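PDB 3O1I: periplasmic protein TorT from Vibrio parahaemolyticus, which probably binds trimethylamine N-oxide in the periplasm, like other TorT proteins, and passes the signal on to the sensor kinase TorS. Local coordinates for residues Y12-D17 and G44-K49; Y116-E121 and P275-L280; N138-L143 and D196-S201; S201-E206 and S225-H230; T246-Q251 and E291-P296. One frame throughout, in Å; residues are numbered along the deposited sequence.

Interaction 1 (Y12-D17 and G44-K49)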
# COMPACT_ATOMS: atom_id res chain seq x y z
N TYR D 12 12.33 13.64 -20.22
CA TYR D 12 12.06 12.23 -20.50
C TYR D 12 10.60 11.88 -20.22
O TYR D 12 9.85 12.70 -19.68
CB TYR D 12 12.89 11.33 -19.61
CG TYR D 12 14.37 11.62 -19.57
CD1 TYR D 12 14.98 12.43 -20.52
CD2 TYR D 12 15.17 11.00 -18.60
CE1 TYR D 12 16.37 12.61 -20.52
CE2 TYR D 12 16.54 11.18 -18.59
CZ TYR D 12 17.13 11.97 -19.55
OH TYR D 12 18.50 12.09 -19.55
N PRO D 13 10.17 10.67 -20.59
CA PRO D 13 8.78 10.27 -20.33
C PRO D 13 8.77 9.56 -18.97
O PRO D 13 7.72 9.38 -18.35
CB PRO D 13 8.47 9.35 -21.50
CG PRO D 13 9.79 8.67 -21.72
CD PRO D 13 10.79 9.79 -21.60
N HIS D 14 9.97 9.18 -18.53
CA HIS D 14 10.22 8.51 -17.25
C HIS D 14 11.70 8.16 -17.14
O HIS D 14 12.50 8.50 -18.00
CB HIS D 14 9.43 7.21 -17.14
CG HIS D 14 9.92 6.14 -18.06
ND1 HIS D 14 9.29 5.83 -19.25
CD2 HIS D 14 11.00 5.33 -17.98
CE1 HIS D 14 9.97 4.88 -19.86
NE2 HIS D 14 11.01 4.56 -19.12
N LEU D 15 12.07 7.47 -16.08
CA LEU D 15 13.44 7.03 -15.90
C LEU D 15 13.42 5.71 -15.13
O LEU D 15 14.01 5.58 -14.05
CB LEU D 15 14.27 8.08 -15.14
CG LEU D 15 15.80 7.97 -15.35
CD1 LEU D 15 16.16 8.40 -16.75
CD2 LEU D 15 16.54 8.85 -14.35
N LYS D 16 12.73 4.74 -15.71
CA LYS D 16 12.58 3.41 -15.12
C LYS D 16 13.29 2.30 -15.92
O LYS D 16 13.90 1.41 -15.33
CB LYS D 16 11.09 3.08 -14.97
CG LYS D 16 10.36 4.07 -14.07
CD LYS D 16 8.88 3.75 -13.90
CE LYS D 16 8.09 3.99 -15.18
NZ LYS D 16 6.62 3.89 -14.96
N ASP D 17 13.20 2.36 -17.25
CA ASP D 17 13.85 1.42 -18.17
C ASP D 17 15.34 1.52 -17.98
O ASP D 17 15.83 2.47 -17.38
CB ASP D 17 13.64 1.80 -19.64
CG ASP D 17 12.27 1.48 -20.16
OD1 ASP D 17 11.74 0.41 -19.79
OD2 ASP D 17 11.73 2.29 -20.95
N GLY D 44 7.86 10.80 -14.85
CA GLY D 44 7.47 9.71 -13.98
C GLY D 44 6.60 8.63 -14.61
O GLY D 44 6.25 7.67 -13.93
N GLY D 45 6.26 8.75 -15.89
CA GLY D 45 5.44 7.73 -16.50
C GLY D 45 4.83 8.15 -17.82
O GLY D 45 4.64 9.34 -18.05
N TYR D 46 4.52 7.20 -18.69
CA TYR D 46 3.95 7.56 -19.98
C TYR D 46 2.55 8.12 -19.88
O TYR D 46 2.17 9.01 -20.64
CB TYR D 46 3.95 6.36 -20.94
CG TYR D 46 5.21 6.30 -21.80
CD1 TYR D 46 6.46 6.12 -21.22
CD2 TYR D 46 5.15 6.47 -23.18
CE1 TYR D 46 7.62 6.12 -21.98
CE2 TYR D 46 6.32 6.48 -23.96
CZ TYR D 46 7.55 6.30 -23.35
OH TYR D 46 8.71 6.28 -24.09
N PRO D 47 1.74 7.61 -18.94
CA PRO D 47 0.39 8.18 -18.87
C PRO D 47 0.38 9.49 -18.10
O PRO D 47 -0.67 10.05 -17.83
CB PRO D 47 -0.41 7.09 -18.16
CG PRO D 47 0.49 5.85 -18.20
CD PRO D 47 1.86 6.44 -18.06
N ASN D 48 1.57 9.99 -17.76
CA ASN D 48 1.70 11.24 -17.01
C ASN D 48 1.89 12.44 -17.91
O ASN D 48 2.84 13.21 -17.74
CB ASN D 48 2.86 11.15 -16.03
CG ASN D 48 2.65 10.08 -15.01
OD1 ASN D 48 1.69 9.32 -15.10
ND2 ASN D 48 3.54 10.01 -14.03
N LYS D 49 0.97 12.61 -18.85
CA LYS D 49 1.02 13.71 -19.80
C LYS D 49 0.92 15.06 -19.10
O LYS D 49 1.75 15.96 -19.31
CB LYS D 49 -0.09 13.53 -20.84
CG LYS D 49 0.09 12.20 -21.60
CD LYS D 49 -1.14 11.72 -22.35
CE LYS D 49 -0.88 10.31 -22.89
NZ LYS D 49 -2.00 9.80 -23.75
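The Tyr46 ring has Pro13 CB over one face and His14 ND1 at its edge, close to the ring plane. Pro13 runs alongside the tyrosine, with CG 3.4 Å from Tyr46 CE1 and 3.5 Å from Tyr46 OH. The imidazole meets it rim to rim: neither ring lies over the other, the planes are 48° apart and the centroids are 5.5 Å apart. At the far side of the ring, His14 NE2 gives a weak bond to Asp17 OD2 (3.0 Å), and Trp20 of helix 18-32 meets the imidazole edge-to-face. In the backbone, Gly45 N reaches Pro13 O at 2.9 Å in a weak, bent bond, just where a type I turn from Gly45 to Asn48 begins. These loops follow strands 7-12 and 37-42, neighbours in the parallel sheet of one Rossmann-like lobe, and lead into helices 18-32 and 49-62. A chain of another protein packs on Leu15 and Lys16 nearby. With one weak backbone bond across it, the contact rests chiefly on the fit of proline and imidazole around the tyrosine ring.

Interaction 2 (Y116-E121 and P275-L280)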
# COMPACT_ATOMS: atom_id res chain seq x y z
N TYR D 116 11.65 -0.08 -37.30
CA TYR D 116 11.39 -1.04 -38.37
C TYR D 116 12.62 -1.91 -38.56
O TYR D 116 12.53 -3.12 -38.73
CB TYR D 116 11.11 -0.30 -39.68
CG TYR D 116 10.96 -1.18 -40.90
CD1 TYR D 116 9.70 -1.58 -41.34
CD2 TYR D 116 12.08 -1.60 -41.63
CE1 TYR D 116 9.55 -2.37 -42.47
CE2 TYR D 116 11.94 -2.40 -42.77
CZ TYR D 116 10.67 -2.77 -43.18
OH TYR D 116 10.50 -3.54 -44.30
N TRP D 117 13.79 -1.27 -38.52
CA TRP D 117 15.06 -1.95 -38.69
C TRP D 117 15.55 -2.66 -37.44
O TRP D 117 16.66 -3.18 -37.40
CB TRP D 117 16.12 -0.96 -39.21
CG TRP D 117 15.74 -0.37 -40.54
CD1 TRP D 117 15.08 0.81 -40.75
CD2 TRP D 117 15.83 -1.01 -41.81
NE1 TRP D 117 14.75 0.94 -42.08
CE2 TRP D 117 15.20 -0.16 -42.76
CE3 TRP D 117 16.39 -2.22 -42.25
CZ2 TRP D 117 15.11 -0.49 -44.11
CZ3 TRP D 117 16.29 -2.55 -43.59
CH2 TRP D 117 15.66 -1.68 -44.51
N MET D 118 14.72 -2.66 -36.40
CA MET D 118 15.07 -3.35 -35.16
C MET D 118 14.35 -4.71 -35.27
O MET D 118 14.90 -5.76 -34.95
CB MET D 118 14.56 -2.57 -33.96
CG MET D 118 15.25 -1.24 -33.75
SD MET D 118 16.87 -1.41 -32.97
CE MET D 118 16.45 -2.17 -31.40
N GLY D 119 13.11 -4.65 -35.76
CA GLY D 119 12.34 -5.86 -35.95
C GLY D 119 12.95 -6.62 -37.11
O GLY D 119 13.03 -7.85 -37.11
N TYR D 120 13.40 -5.87 -38.11
CA TYR D 120 14.02 -6.47 -39.28
C TYR D 120 15.30 -7.17 -38.84
O TYR D 120 15.51 -8.35 -39.12
CB TYR D 120 14.37 -5.41 -40.32
CG TYR D 120 14.69 -6.00 -41.68
CD1 TYR D 120 13.68 -6.22 -42.62
CD2 TYR D 120 16.00 -6.39 -42.01
CE1 TYR D 120 13.96 -6.81 -43.85
CE2 TYR D 120 16.28 -6.98 -43.24
CZ TYR D 120 15.26 -7.19 -44.15
OH TYR D 120 15.53 -7.78 -45.36
N GLU D 121 16.15 -6.45 -38.13
CA GLU D 121 17.39 -7.04 -37.66
C GLU D 121 17.14 -8.32 -36.88
O GLU D 121 17.97 -9.23 -36.90
CB GLU D 121 18.15 -6.05 -36.79
CG GLU D 121 19.36 -5.41 -37.47
CD GLU D 121 20.42 -6.43 -37.87
OE1 GLU D 121 20.89 -7.19 -36.99
OE2 GLU D 121 20.79 -6.47 -39.06
N PRO D 275 21.54 6.97 -34.83
CA PRO D 275 22.66 6.02 -34.87
C PRO D 275 22.34 4.81 -35.73
O PRO D 275 21.20 4.61 -36.17
CB PRO D 275 22.85 5.64 -33.40
CG PRO D 275 22.27 6.79 -32.66
CD PRO D 275 21.02 7.08 -33.46
N ILE D 276 23.36 3.99 -35.96
CA ILE D 276 23.18 2.81 -36.78
C ILE D 276 23.02 1.58 -35.90
O ILE D 276 23.86 1.30 -35.04
CB ILE D 276 24.38 2.61 -37.75
CG1 ILE D 276 24.22 1.29 -38.51
CG2 ILE D 276 25.69 2.68 -36.97
CD1 ILE D 276 25.25 1.06 -39.60
N ILE D 277 21.93 0.85 -36.14
CA ILE D 277 21.60 -0.35 -35.39
C ILE D 277 22.64 -1.45 -35.61
O ILE D 277 22.96 -1.80 -36.74
CB ILE D 277 20.20 -0.85 -35.80
CG1 ILE D 277 19.16 0.20 -35.41
CG2 ILE D 277 19.90 -2.19 -35.15
CD1 ILE D 277 17.94 0.18 -36.29
N LYS D 278 23.17 -2.00 -34.52
CA LYS D 278 24.18 -3.05 -34.60
C LYS D 278 23.70 -4.41 -34.08
O LYS D 278 23.18 -4.51 -32.97
CB LYS D 278 25.43 -2.62 -33.83
CG LYS D 278 26.57 -3.61 -33.95
CD LYS D 278 27.36 -3.73 -32.65
CE LYS D 278 28.48 -4.77 -32.76
NZ LYS D 278 28.00 -6.18 -32.98
N PRO D 279 23.87 -5.49 -34.87
CA PRO D 279 23.48 -6.85 -34.51
C PRO D 279 24.36 -7.39 -33.40
O PRO D 279 25.58 -7.27 -33.47
CB PRO D 279 23.70 -7.63 -35.80
CG PRO D 279 23.55 -6.60 -36.87
CD PRO D 279 24.28 -5.43 -36.29
N LEU D 280 23.75 -7.99 -32.37
CA LEU D 280 24.51 -8.55 -31.25
C LEU D 280 24.20 -10.02 -31.01
O LEU D 280 23.05 -10.46 -31.14
CB LEU D 280 24.23 -7.78 -29.95
CG LEU D 280 24.99 -6.49 -29.63
CD1 LEU D 280 24.54 -5.96 -28.28
CD2 LEU D 280 26.48 -6.77 -29.60
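Ile277 lies against one side of helix 116-127 and meets three of its residues with three different carbons. Its CD1 rests 3.6 Å from Trp117 CB, its CG1 lies 3.7 Å from Met118 SD, and its CG2 comes within 4.0 Å of Glu121 CG. The first torsion separates CG1 from CG2: CG1 sits beside the backbone N (chi1 -64°), while CG2 is anti to that N. The Met118 chain, bent at chi2 and chi3, passes Ile277 at a slant, and its sulfur lies against both CG1 and CG2, the latter at 3.8 Å. Glu121 slides past the isoleucine in the opposite direction, offering its methylene carbon. Its chain bends at chi2, and the Glu121 side chain crosses that of Pro279 at about a right angle; the modelled approach of OE1 to the proline ring is too close to be trusted. The charge has a partner within the same helix, since Glu121 OE2 forms a salt bridge with Lys124. Pro245, in the strand paired antiparallel with 278-280, touches Met118, Glu121 and Ile277 and so adjoins the same patch. The helix belongs to the second lobe, and residues 275-278 fit one of the interlobe crossovers that form the hinge in periplasmic binding proteins of this family. No hydrogen bond joins the two segments. Attraction here comes mainly from dispersion between aliphatic carbons and a thioether, which fixes proximity more than any precise direction.

Interaction 3 (N138-L143 and D196-S201)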
# COMPACT_ATOMS: atom_id res chain seq x y z
N ASN D 138 8.35 -22.96 -35.54
CA ASN D 138 7.26 -22.23 -34.88
C ASN D 138 7.83 -21.25 -33.86
O ASN D 138 8.61 -21.61 -32.98
CB ASN D 138 6.29 -23.20 -34.20
CG ASN D 138 5.49 -24.02 -35.21
OD1 ASN D 138 4.87 -23.46 -36.11
ND2 ASN D 138 5.50 -25.33 -35.05
N ILE D 139 7.41 -19.99 -33.99
CA ILE D 139 7.90 -18.93 -33.12
C ILE D 139 6.75 -18.20 -32.40
O ILE D 139 5.61 -18.20 -32.88
CB ILE D 139 8.74 -17.92 -33.95
CG1 ILE D 139 9.49 -16.96 -33.03
CG2 ILE D 139 7.83 -17.15 -34.92
CD1 ILE D 139 10.22 -15.85 -33.75
N ALA D 140 7.06 -17.60 -31.25
CA ALA D 140 6.06 -16.88 -30.46
C ALA D 140 6.41 -15.41 -30.30
O ALA D 140 7.49 -15.09 -29.83
CB ALA D 140 5.92 -17.53 -29.09
N LEU D 141 5.48 -14.52 -30.65
CA LEU D 141 5.70 -13.08 -30.57
C LEU D 141 5.18 -12.39 -29.31
O LEU D 141 3.99 -12.30 -29.10
CB LEU D 141 5.08 -12.38 -31.79
CG LEU D 141 5.92 -12.30 -33.07
CD1 LEU D 141 5.07 -11.81 -34.24
CD2 LEU D 141 7.09 -11.36 -32.83
N LEU D 142 6.09 -11.88 -28.48
CA LEU D 142 5.71 -11.17 -27.26
C LEU D 142 6.35 -9.78 -27.29
O LEU D 142 7.23 -9.46 -26.49
CB LEU D 142 6.16 -11.93 -26.01
CG LEU D 142 5.70 -13.38 -25.86
CD1 LEU D 142 6.12 -13.88 -24.50
CD2 LEU D 142 4.19 -13.49 -26.03
N LEU D 143 5.87 -8.96 -28.22
CA LEU D 143 6.39 -7.62 -28.42
C LEU D 143 6.07 -6.61 -27.34
O LEU D 143 6.98 -6.01 -26.76
CB LEU D 143 5.90 -7.11 -29.78
CG LEU D 143 6.31 -8.06 -30.90
CD1 LEU D 143 5.74 -7.58 -32.24
CD2 LEU D 143 7.83 -8.16 -30.93
N ASP D 196 9.40 -22.86 -30.57
CA ASP D 196 10.84 -23.03 -30.75
C ASP D 196 11.54 -21.79 -30.21
O ASP D 196 12.43 -21.89 -29.36
CB ASP D 196 11.16 -23.20 -32.24
CG ASP D 196 10.64 -24.50 -32.80
OD1 ASP D 196 11.13 -25.57 -32.37
OD2 ASP D 196 9.74 -24.47 -33.67
N TYR D 197 11.12 -20.62 -30.71
CA TYR D 197 11.69 -19.33 -30.28
C TYR D 197 10.63 -18.37 -29.76
O TYR D 197 9.44 -18.49 -30.08
CB TYR D 197 12.39 -18.62 -31.44
CG TYR D 197 13.49 -19.39 -32.11
CD1 TYR D 197 13.33 -19.89 -33.40
CD2 TYR D 197 14.72 -19.58 -31.48
CE1 TYR D 197 14.36 -20.57 -34.05
CE2 TYR D 197 15.75 -20.26 -32.11
CZ TYR D 197 15.57 -20.75 -33.39
OH TYR D 197 16.62 -21.39 -34.02
N ILE D 198 11.09 -17.40 -28.98
CA ILE D 198 10.25 -16.35 -28.44
C ILE D 198 10.96 -15.04 -28.79
O ILE D 198 12.11 -14.82 -28.39
CB ILE D 198 10.11 -16.37 -26.90
CG1 ILE D 198 9.47 -17.67 -26.42
CG2 ILE D 198 9.23 -15.21 -26.45
CD1 ILE D 198 9.45 -17.76 -24.89
N VAL D 199 10.30 -14.20 -29.57
CA VAL D 199 10.86 -12.90 -29.91
C VAL D 199 9.97 -11.85 -29.29
O VAL D 199 8.79 -11.73 -29.63
CB VAL D 199 10.94 -12.68 -31.44
CG1 VAL D 199 12.00 -13.57 -32.02
CG2 VAL D 199 9.61 -12.98 -32.10
N GLY D 200 10.52 -11.09 -28.34
CA GLY D 200 9.73 -10.07 -27.70
C GLY D 200 10.54 -8.92 -27.12
O GLY D 200 11.73 -8.77 -27.42
N SER D 201 9.89 -8.11 -26.29
CA SER D 201 10.53 -6.96 -25.67
C SER D 201 11.65 -7.37 -24.74
O SER D 201 11.75 -8.53 -24.34
CB SER D 201 9.51 -6.17 -24.87
OG SER D 201 8.88 -7.02 -23.92
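Ile139 holds CG1 anti to its backbone N (chi1 -169°), and the chain continues extended (chi2 -174°) to put CD1 at the two methyls of Val199, 3.4 Å from Val199 CG1; the two side chains cross at about a right angle. They sit on neighbouring parallel strands, 137-142 and 197-200, at the centre of the four-stranded sheet of a Rossmann-like lobe; the strand axes differ by 22°. Strand 167-172 flanks the pair beyond 137-142, strand 222-225 beyond 197-200. Ile139, Leu141, Tyr197 and Val199 share one face, where Leu126 of helix 116-127 touches Ile139, Tyr197 and Val199. The other face carries Ala140, Leu142 and Ile198 under helix 179-192; there Leu142 CD1 lies 3.9 Å from Ile198 CG2. Between the faces runs a regular parallel ladder: Ala140 N bonds to Tyr197 O (2.8 Å), Val199 N to Ala140 O (3.0 Å) and Leu142 N to Val199 O (2.9 Å). The Tyr197 hydroxyl bonds to His130 NE2. At the start of the ladder Asp196 grips Asn138 twice. Asp196 N donates to Asn138 O at 2.8 Å, while Asp196 OD2 receives Asn138 N, also at 2.8 Å, on the lone pair anti to its other carboxylate oxygen.

Interaction 4 (S201-E206 and S225-H230)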
# COMPACT_ATOMS: atom_id res chain seq x y z
N SER D 201 9.89 -8.11 -26.29
CA SER D 201 10.53 -6.96 -25.67
C SER D 201 11.65 -7.37 -24.74
O SER D 201 11.75 -8.53 -24.34
CB SER D 201 9.51 -6.17 -24.87
OG SER D 201 8.88 -7.02 -23.92
N ALA D 202 12.49 -6.43 -24.37
CA ALA D 202 13.56 -6.78 -23.46
C ALA D 202 12.90 -7.25 -22.18
O ALA D 202 13.46 -8.07 -21.46
CB ALA D 202 14.45 -5.58 -23.19
N VAL D 203 11.71 -6.72 -21.92
CA VAL D 203 10.95 -7.07 -20.73
C VAL D 203 10.56 -8.54 -20.86
O VAL D 203 10.93 -9.37 -20.02
CB VAL D 203 9.67 -6.17 -20.60
CG1 VAL D 203 8.75 -6.66 -19.48
CG2 VAL D 203 10.10 -4.73 -20.32
N ALA D 204 9.84 -8.87 -21.92
CA ALA D 204 9.44 -10.25 -22.13
C ALA D 204 10.64 -11.19 -21.99
O ALA D 204 10.67 -12.04 -21.10
CB ALA D 204 8.81 -10.40 -23.51
N ILE D 205 11.64 -11.01 -22.86
CA ILE D 205 12.83 -11.86 -22.84
C ILE D 205 13.43 -11.97 -21.44
O ILE D 205 13.71 -13.08 -21.00
CB ILE D 205 13.91 -11.38 -23.87
CG1 ILE D 205 13.69 -12.09 -25.22
CG2 ILE D 205 15.34 -11.68 -23.37
CD1 ILE D 205 12.42 -11.69 -25.95
N GLU D 206 13.62 -10.86 -20.73
CA GLU D 206 14.20 -10.98 -19.39
C GLU D 206 13.43 -12.00 -18.53
O GLU D 206 14.03 -12.84 -17.84
CB GLU D 206 14.20 -9.63 -18.68
CG GLU D 206 15.23 -8.66 -19.19
CD GLU D 206 15.07 -7.29 -18.57
OE1 GLU D 206 13.95 -6.75 -18.64
OE2 GLU D 206 16.05 -6.76 -18.02
N SER D 225 15.50 -10.93 -28.57
CA SER D 225 15.03 -9.60 -28.16
C SER D 225 14.76 -8.68 -29.35
O SER D 225 15.31 -8.88 -30.42
CB SER D 225 16.10 -8.95 -27.28
OG SER D 225 15.56 -8.44 -26.07
N VAL D 226 13.91 -7.66 -29.16
CA VAL D 226 13.63 -6.72 -30.24
C VAL D 226 14.40 -5.42 -29.97
O VAL D 226 14.34 -4.47 -30.75
CB VAL D 226 12.13 -6.43 -30.35
CG1 VAL D 226 11.84 -5.55 -31.56
CG2 VAL D 226 11.38 -7.74 -30.50
N TYR D 227 15.12 -5.40 -28.84
CA TYR D 227 15.97 -4.27 -28.45
C TYR D 227 16.83 -4.71 -27.27
O TYR D 227 16.66 -5.82 -26.77
CB TYR D 227 15.15 -3.01 -28.12
CG TYR D 227 14.28 -3.04 -26.88
CD1 TYR D 227 14.79 -2.65 -25.64
CD2 TYR D 227 12.93 -3.43 -26.95
CE1 TYR D 227 13.98 -2.66 -24.50
CE2 TYR D 227 12.12 -3.44 -25.82
CZ TYR D 227 12.65 -3.06 -24.59
OH TYR D 227 11.89 -3.14 -23.43
N LEU D 228 17.77 -3.88 -26.83
CA LEU D 228 18.66 -4.27 -25.75
C LEU D 228 18.42 -3.59 -24.42
O LEU D 228 17.87 -2.49 -24.36
CB LEU D 228 20.12 -4.03 -26.16
CG LEU D 228 21.16 -4.41 -25.11
CD1 LEU D 228 21.36 -5.91 -25.10
CD2 LEU D 228 22.46 -3.72 -25.39
N SER D 229 18.86 -4.25 -23.35
CA SER D 229 18.73 -3.75 -21.99
C SER D 229 19.79 -4.44 -21.14
O SER D 229 20.30 -5.48 -21.53
CB SER D 229 17.33 -4.04 -21.44
OG SER D 229 17.06 -5.43 -21.35
N HIS D 230 20.12 -3.88 -19.99
CA HIS D 230 21.14 -4.49 -19.15
C HIS D 230 20.84 -5.94 -18.82
O HIS D 230 21.73 -6.69 -18.43
CB HIS D 230 21.30 -3.70 -17.85
CG HIS D 230 21.72 -2.28 -18.05
ND1 HIS D 230 22.83 -1.74 -17.42
CD2 HIS D 230 21.18 -1.28 -18.78
CE1 HIS D 230 22.94 -0.47 -17.76
NE2 HIS D 230 21.96 -0.16 -18.58
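Ala202 packs on the Tyr227 ring, its CA over one face and its CB next to Tyr227 CE1 and the Ser229 hydroxyl. The contact closes a beta-alpha-beta unit, in which helix 202-214 follows strand 197-200 and the loop 226-229 follows the neighbouring parallel strand 222-225. Around the alanine, Val203 runs alongside the tyrosine with CG2 3.9 Å from Tyr227 OH. One turn on from Ala202, Ile205 CG1 packs 4.0 Å from Ser225 N. Glu206 OE2 lies 3.7 Å from Ser229 OG, with no bond between them. No hydrogen bond crosses the contact; the hydroxyls of Ser201, Ser225 and Ser229 bond instead to nearby backbone groups. Ser225 OG donates to Tyr227 O at 2.9 Å, nearly along the C=O axis, bracing the loop that carries the ring. Ser229 caps helix 230-236 by accepting from Val232 N, and that valine in turn touches Ala202 and Ile205. At the start of helix 202-214 the N-cap residue Ser201 takes Ala204 N onto its OG, at 2.9 Å and with an almost straight N-H...O angle of 171°.

Interaction 5 (T246-Q251 and E291-P296)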
# COMPACT_ATOMS: atom_id res chain seq x y z
N THR D 246 20.93 -3.84 -31.04
CA THR D 246 21.15 -2.69 -30.17
C THR D 246 21.07 -1.39 -30.95
O THR D 246 21.81 -1.22 -31.93
CB THR D 246 22.53 -2.75 -29.52
OG1 THR D 246 22.74 -1.56 -28.74
CG2 THR D 246 23.59 -2.81 -30.58
N ASP D 247 20.19 -0.49 -30.54
CA ASP D 247 20.04 0.80 -31.22
C ASP D 247 20.82 1.87 -30.47
O ASP D 247 20.48 3.05 -30.49
CB ASP D 247 18.55 1.18 -31.36
CG ASP D 247 17.91 1.69 -30.07
OD1 ASP D 247 18.44 1.43 -28.96
OD2 ASP D 247 16.85 2.35 -30.17
N LYS D 248 21.89 1.42 -29.81
CA LYS D 248 22.79 2.27 -29.06
C LYS D 248 22.07 3.44 -28.43
O LYS D 248 21.83 4.46 -29.08
CB LYS D 248 23.91 2.77 -29.98
CG LYS D 248 24.82 1.67 -30.51
CD LYS D 248 25.65 2.14 -31.68
CE LYS D 248 26.01 0.97 -32.57
NZ LYS D 248 26.20 1.35 -34.00
N MET D 249 21.74 3.28 -27.16
CA MET D 249 21.02 4.30 -26.39
C MET D 249 21.93 5.41 -25.86
O MET D 249 21.69 6.60 -26.13
CB MET D 249 20.28 3.63 -25.22
CG MET D 249 19.33 2.51 -25.62
SD MET D 249 20.04 0.86 -25.44
CE MET D 249 19.25 0.01 -26.78
N VAL D 250 22.95 5.03 -25.09
CA VAL D 250 23.88 6.00 -24.53
C VAL D 250 24.25 7.03 -25.59
O VAL D 250 24.29 8.22 -25.32
CB VAL D 250 25.17 5.34 -24.04
CG1 VAL D 250 26.16 6.41 -23.62
CG2 VAL D 250 24.87 4.41 -22.87
N GLN D 251 24.51 6.56 -26.80
CA GLN D 251 24.86 7.46 -27.89
C GLN D 251 23.65 8.24 -28.39
O GLN D 251 23.79 9.40 -28.78
CB GLN D 251 25.47 6.67 -29.05
CG GLN D 251 25.73 7.50 -30.30
CD GLN D 251 26.57 6.75 -31.31
OE1 GLN D 251 26.10 5.81 -31.95
NE2 GLN D 251 27.83 7.15 -31.44
N GLU D 291 29.22 0.26 -25.38
CA GLU D 291 29.49 1.46 -24.59
C GLU D 291 28.54 2.58 -24.99
O GLU D 291 28.17 3.40 -24.17
CB GLU D 291 30.92 1.93 -24.81
CG GLU D 291 31.21 3.28 -24.19
CD GLU D 291 32.57 3.81 -24.58
OE1 GLU D 291 32.84 3.95 -25.79
OE2 GLU D 291 33.38 4.10 -23.66
N GLU D 292 28.18 2.61 -26.27
CA GLU D 292 27.27 3.62 -26.77
C GLU D 292 25.87 3.05 -26.68
O GLU D 292 24.94 3.51 -27.36
CB GLU D 292 27.59 3.95 -28.23
CG GLU D 292 29.05 4.21 -28.49
CD GLU D 292 29.30 4.58 -29.93
OE1 GLU D 292 28.95 3.77 -30.83
OE2 GLU D 292 29.85 5.68 -30.17
N SER D 293 25.73 2.01 -25.86
CA SER D 293 24.45 1.34 -25.67
C SER D 293 23.96 1.31 -24.23
O SER D 293 22.98 1.96 -23.90
CB SER D 293 24.51 -0.09 -26.22
OG SER D 293 24.12 -0.12 -27.57
N LEU D 294 24.64 0.55 -23.37
CA LEU D 294 24.20 0.44 -21.99
C LEU D 294 25.12 1.07 -20.97
O LEU D 294 26.30 0.77 -20.91
CB LEU D 294 23.98 -1.03 -21.62
CG LEU D 294 23.03 -1.79 -22.55
CD1 LEU D 294 22.94 -3.25 -22.13
CD2 LEU D 294 21.67 -1.13 -22.53
N SER D 295 24.54 1.94 -20.15
CA SER D 295 25.25 2.64 -19.09
C SER D 295 26.11 1.74 -18.21
O SER D 295 25.86 0.55 -18.09
CB SER D 295 24.23 3.37 -18.22
OG SER D 295 23.05 2.60 -18.09
N PRO D 296 27.15 2.30 -17.58
CA PRO D 296 28.07 1.58 -16.70
C PRO D 296 27.40 1.06 -15.45
O PRO D 296 26.23 1.35 -15.21
CB PRO D 296 29.12 2.64 -16.36
CG PRO D 296 29.10 3.54 -17.53
CD PRO D 296 27.62 3.68 -17.80
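Gln251 and Glu292 run side by side in the same direction, their CB atoms 3.5 Å apart and their amide and carboxylate planes turned 56° from each other. Gln251 CG is anti to its backbone N (chi1 173°) and both chains are extended. Although NE2 ends near OE2, the angle is too poor for a hydrogen bond. Lys248 and Glu292 also lie side by side, pointing the same way, with Lys248 NZ 4.8 Å from Glu292 OE1. At that distance any pull on the carboxylate is probably long-range; the ammonium's hydrogen bond is to Ile276 O. Met249 points the same way as Leu294, with SD 3.9 Å from Leu294 CD2. Residues 246-248 fit an interlobe crossover of the periplasmic binding protein fold, and helix 249-263 starts directly after them. Two amide groups of its first turn are met by the loop after helix 287-291. Val250 N donates to Ser293 O at 3.3 Å and Gln251 N to Glu292 O at 3.1 Å, both approaching from above the carbonyl plane. Val250 also lays CG2 against Ser293 O, a methyl packed on the oxygen its own amide holds. Thr246 OG1 accepts from Lys248 N at 3.3 Å, an ST turn, and faces the Ser293 hydroxyl at a modelled distance too short to be reliable. Ser22 of helix 18-32 adds a bond to Ser295 N.

Interaction 3 is a buried backbone ladder in the second lobe's sheet, with the largest contact area of the five, and it passes through Ser201 directly into interaction 4, where strand-end loop and helix start meet without any bond across. Interactions 2 and 5 share the region between the lobes: Lys278 N bonds Thr246 O and Lys248 NZ bonds Ile276 O. They differ in chemistry, since interaction 2 is a mainly apolar surface contact and interaction 5 a buried one with backbone bonds to a helix start. Leu228 and Leu294 join interactions 4 and 5. Interaction 1 stands apart in the first lobe, partly buried, its centre about 24 Å from that of interaction 2 and about 26 Å from that of interaction 3.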